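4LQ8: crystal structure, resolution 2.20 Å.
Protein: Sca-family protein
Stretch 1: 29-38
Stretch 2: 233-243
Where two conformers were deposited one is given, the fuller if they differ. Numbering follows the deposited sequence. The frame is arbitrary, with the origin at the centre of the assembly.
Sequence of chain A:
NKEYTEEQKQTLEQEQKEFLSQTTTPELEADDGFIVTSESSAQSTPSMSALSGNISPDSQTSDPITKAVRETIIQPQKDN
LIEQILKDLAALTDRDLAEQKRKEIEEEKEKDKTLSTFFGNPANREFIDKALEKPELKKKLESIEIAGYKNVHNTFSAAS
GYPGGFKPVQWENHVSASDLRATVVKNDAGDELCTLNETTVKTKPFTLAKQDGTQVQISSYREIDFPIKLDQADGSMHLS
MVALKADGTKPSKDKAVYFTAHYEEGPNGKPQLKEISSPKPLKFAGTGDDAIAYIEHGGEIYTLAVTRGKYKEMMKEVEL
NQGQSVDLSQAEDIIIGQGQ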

# COMPACT_ATOMS: atom_id res chain seq x y z
N GLU A 29 4.49 0.55 -20.29
CA GLU A 29 5.24 0.34 -19.04
C GLU A 29 4.84 1.38 -17.98
O GLU A 29 4.86 2.58 -18.25
CB GLU A 29 6.76 0.33 -19.28
CG GLU A 29 7.52 -0.55 -18.31
CD GLU A 29 9.03 -0.63 -18.48
OE1 GLU A 29 9.68 0.44 -18.48
OE2 GLU A 29 9.56 -1.76 -18.54
N ALA A 30 4.44 0.90 -16.79
CA ALA A 30 4.03 1.77 -15.68
C ALA A 30 5.21 2.49 -15.08
O ALA A 30 6.35 2.08 -15.26
CB ALA A 30 3.31 0.97 -14.62
N ASP A 31 4.96 3.58 -14.37
CA ASP A 31 6.02 4.37 -13.77
C ASP A 31 5.69 4.81 -12.36
O ASP A 31 4.53 4.74 -11.96
CB ASP A 31 6.29 5.61 -14.63
CG ASP A 31 7.74 6.06 -14.67
OD1 ASP A 31 8.51 5.68 -13.73
OD2 ASP A 31 8.10 6.79 -15.62
N ASP A 32 6.71 5.28 -11.62
CA ASP A 32 6.53 5.86 -10.30
C ASP A 32 5.98 7.25 -10.54
O ASP A 32 6.35 7.88 -11.52
CB ASP A 32 7.87 5.93 -9.55
CG ASP A 32 8.51 4.58 -9.27
OD1 ASP A 32 7.77 3.58 -9.14
OD2 ASP A 32 9.75 4.52 -9.20
N GLY A 33 5.07 7.68 -9.67
CA GLY A 33 4.42 8.99 -9.75
C GLY A 33 4.48 9.77 -8.45
O GLY A 33 4.64 9.19 -7.37
N PHE A 34 4.39 11.11 -8.55
CA PHE A 34 4.44 11.98 -7.38
C PHE A 34 3.67 13.27 -7.62
O PHE A 34 3.56 13.72 -8.76
CB PHE A 34 5.90 12.32 -7.00
CG PHE A 34 6.52 13.44 -7.80
CD1 PHE A 34 6.90 13.25 -9.13
CD2 PHE A 34 6.72 14.70 -7.24
CE1 PHE A 34 7.43 14.30 -9.89
CE2 PHE A 34 7.26 15.74 -7.98
CZ PHE A 34 7.60 15.54 -9.31
N ILE A 35 3.18 13.85 -6.53
CA ILE A 35 2.51 15.14 -6.46
C ILE A 35 3.17 15.90 -5.32
O ILE A 35 3.41 15.32 -4.26
CB ILE A 35 0.99 15.02 -6.18
CG1 ILE A 35 0.26 14.46 -7.39
CG2 ILE A 35 0.39 16.40 -5.75
CD1 ILE A 35 -1.25 14.39 -7.26
N VAL A 36 3.43 17.20 -5.53
CA VAL A 36 3.92 18.09 -4.50
C VAL A 36 3.08 19.36 -4.57
O VAL A 36 2.88 19.88 -5.67
CB VAL A 36 5.43 18.41 -4.60
CG1 VAL A 36 5.89 19.25 -3.41
CG2 VAL A 36 6.25 17.16 -4.70
N THR A 37 2.56 19.83 -3.43
CA THR A 37 1.80 21.08 -3.33
C THR A 37 2.28 21.86 -2.11
O THR A 37 2.61 21.25 -1.09
CB THR A 37 0.27 20.84 -3.29
OG1 THR A 37 -0.07 20.04 -2.16
CG2 THR A 37 -0.29 20.20 -4.56
N SER A 38 2.36 23.21 -2.22
CA SER A 38 2.74 24.10 -1.12
C SER A 38 1.93 25.39 -1.14
O SER A 38 0.89 25.46 -0.49
CB SER A 38 4.24 24.40 -1.13
OG SER A 38 4.63 25.07 -2.32
N ALA A 233 11.22 21.61 4.05
CA ALA A 233 10.26 22.59 3.52
C ALA A 233 8.81 22.21 3.83
O ALA A 233 8.50 21.03 4.06
CB ALA A 233 10.42 22.76 2.02
N ASP A 234 7.94 23.21 3.83
CA ASP A 234 6.50 23.08 4.07
C ASP A 234 5.82 22.49 2.84
O ASP A 234 6.32 22.64 1.72
CB ASP A 234 5.90 24.47 4.34
CG ASP A 234 6.25 25.12 5.68
OD1 ASP A 234 6.94 24.48 6.50
OD2 ASP A 234 5.81 26.26 5.91
N GLY A 235 4.66 21.86 3.05
CA GLY A 235 3.86 21.34 1.96
C GLY A 235 3.29 19.94 2.13
O GLY A 235 3.36 19.34 3.20
N SER A 236 2.71 19.43 1.04
CA SER A 236 2.11 18.11 0.93
C SER A 236 2.84 17.35 -0.16
O SER A 236 3.43 17.95 -1.06
CB SER A 236 0.63 18.22 0.56
OG SER A 236 -0.06 19.00 1.52
N MET A 237 2.78 16.02 -0.09
CA MET A 237 3.46 15.15 -1.02
C MET A 237 2.73 13.82 -1.12
O MET A 237 2.38 13.24 -0.09
CB MET A 237 4.91 14.98 -0.53
CG MET A 237 5.75 13.96 -1.25
SD MET A 237 7.42 13.85 -0.54
CE MET A 237 7.11 13.03 0.98
N HIS A 238 2.50 13.33 -2.34
CA HIS A 238 1.87 12.02 -2.54
C HIS A 238 2.78 11.22 -3.45
O HIS A 238 3.25 11.73 -4.46
CB HIS A 238 0.45 12.13 -3.11
CG HIS A 238 -0.45 12.94 -2.24
ND1 HIS A 238 -1.18 12.35 -1.22
CD2 HIS A 238 -0.71 14.26 -2.26
CE1 HIS A 238 -1.85 13.34 -0.66
NE2 HIS A 238 -1.59 14.51 -1.25
N LEU A 239 3.06 9.98 -3.05
CA LEU A 239 3.97 9.10 -3.76
C LEU A 239 3.29 7.85 -4.19
O LEU A 239 2.53 7.27 -3.42
CB LEU A 239 5.15 8.73 -2.85
CG LEU A 239 5.94 9.90 -2.21
CD1 LEU A 239 6.97 9.34 -1.24
CD2 LEU A 239 6.61 10.77 -3.30
N SER A 240 3.54 7.42 -5.44
CA SER A 240 3.00 6.18 -6.01
C SER A 240 4.16 5.41 -6.60
O SER A 240 4.66 5.79 -7.64
CB SER A 240 1.95 6.47 -7.08
OG SER A 240 0.77 7.02 -6.53
N MET A 241 4.61 4.36 -5.91
CA MET A 241 5.74 3.53 -6.32
C MET A 241 5.25 2.20 -6.86
O MET A 241 4.60 1.43 -6.15
CB MET A 241 6.75 3.38 -5.15
CG MET A 241 7.26 4.73 -4.59
SD MET A 241 8.15 5.76 -5.80
CE MET A 241 8.58 7.16 -4.79
N VAL A 242 5.53 1.96 -8.14
CA VAL A 242 5.07 0.76 -8.83
C VAL A 242 5.73 -0.53 -8.28
O VAL A 242 6.89 -0.54 -7.85
CB VAL A 242 5.20 0.92 -10.38
CG1 VAL A 242 6.67 0.80 -10.84
CG2 VAL A 242 4.31 -0.08 -11.12
N ALA A 243 4.95 -1.61 -8.29
CA ALA A 243 5.40 -2.95 -7.91
C ALA A 243 6.40 -3.41 -8.97
O ALA A 243 6.28 -3.00 -10.13
CB ALA A 243 4.20 -3.89 -7.90

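What does Val-242, the residue with the most surface covered, find on the other stretch? Its CA-to-CB bond points toward that stretch, and Val-242 CG2 packs against Ala-30 CB at 3.8 Å, an apolar contact between buried side chains. Its backbone is held as well: Val-242 N donates a hydrogen bond to Asp-32 OD1, 2.9 Å away.

Why does Asp-32, nearly as well covered, reach Val-242 with its side chain? It lies just before the strand 33-37, and its CA-to-CB bond points sideways, but the m rotamer brings the carboxylate nearer. OD1 thus accepts a hydrogen bond from the Val-242 amide beyond the last backbone pair of the ladder, extending the pairing by a side-chain bond. Asp-32 CG also lies 3.7 Å from Met-241 SD, while Asp-32 CA makes a CA-H...O contact with Ser-240 O at 3.3 Å.

How does His-238, third in covered area, sit in the ladder? The strands run antiparallel, at 176°, and His-238 faces Ile-35 in a hydrogen-bonded pair: Ile-35 N to His-238 O is 3.0 Å, and His-238 N to Ile-35 O is 2.9 Å. Their side chains share one face of the sheet, where Ile-35 CG2 meets the edge of the imidazole ring, 4.2 Å from His-238 CD2. Both ring nitrogens are hydrogen-bonded elsewhere in the structure.

Does the same pattern hold along the strands? Gly-33 pairs with Ser-240 and Thr-37 with Ser-236, each through two backbone hydrogen bonds. Between these pairs, Phe-34 opposes Leu-239 and Val-36 opposes Met-237 without such bonds, their side chains on the other face; there Phe-34 CB lies 4.1 Å from Leu-239 CD2. Beyond Ser-236, Gly-235 has backbone angles that call for glycine, and a CB there would clash with Thr-37 O.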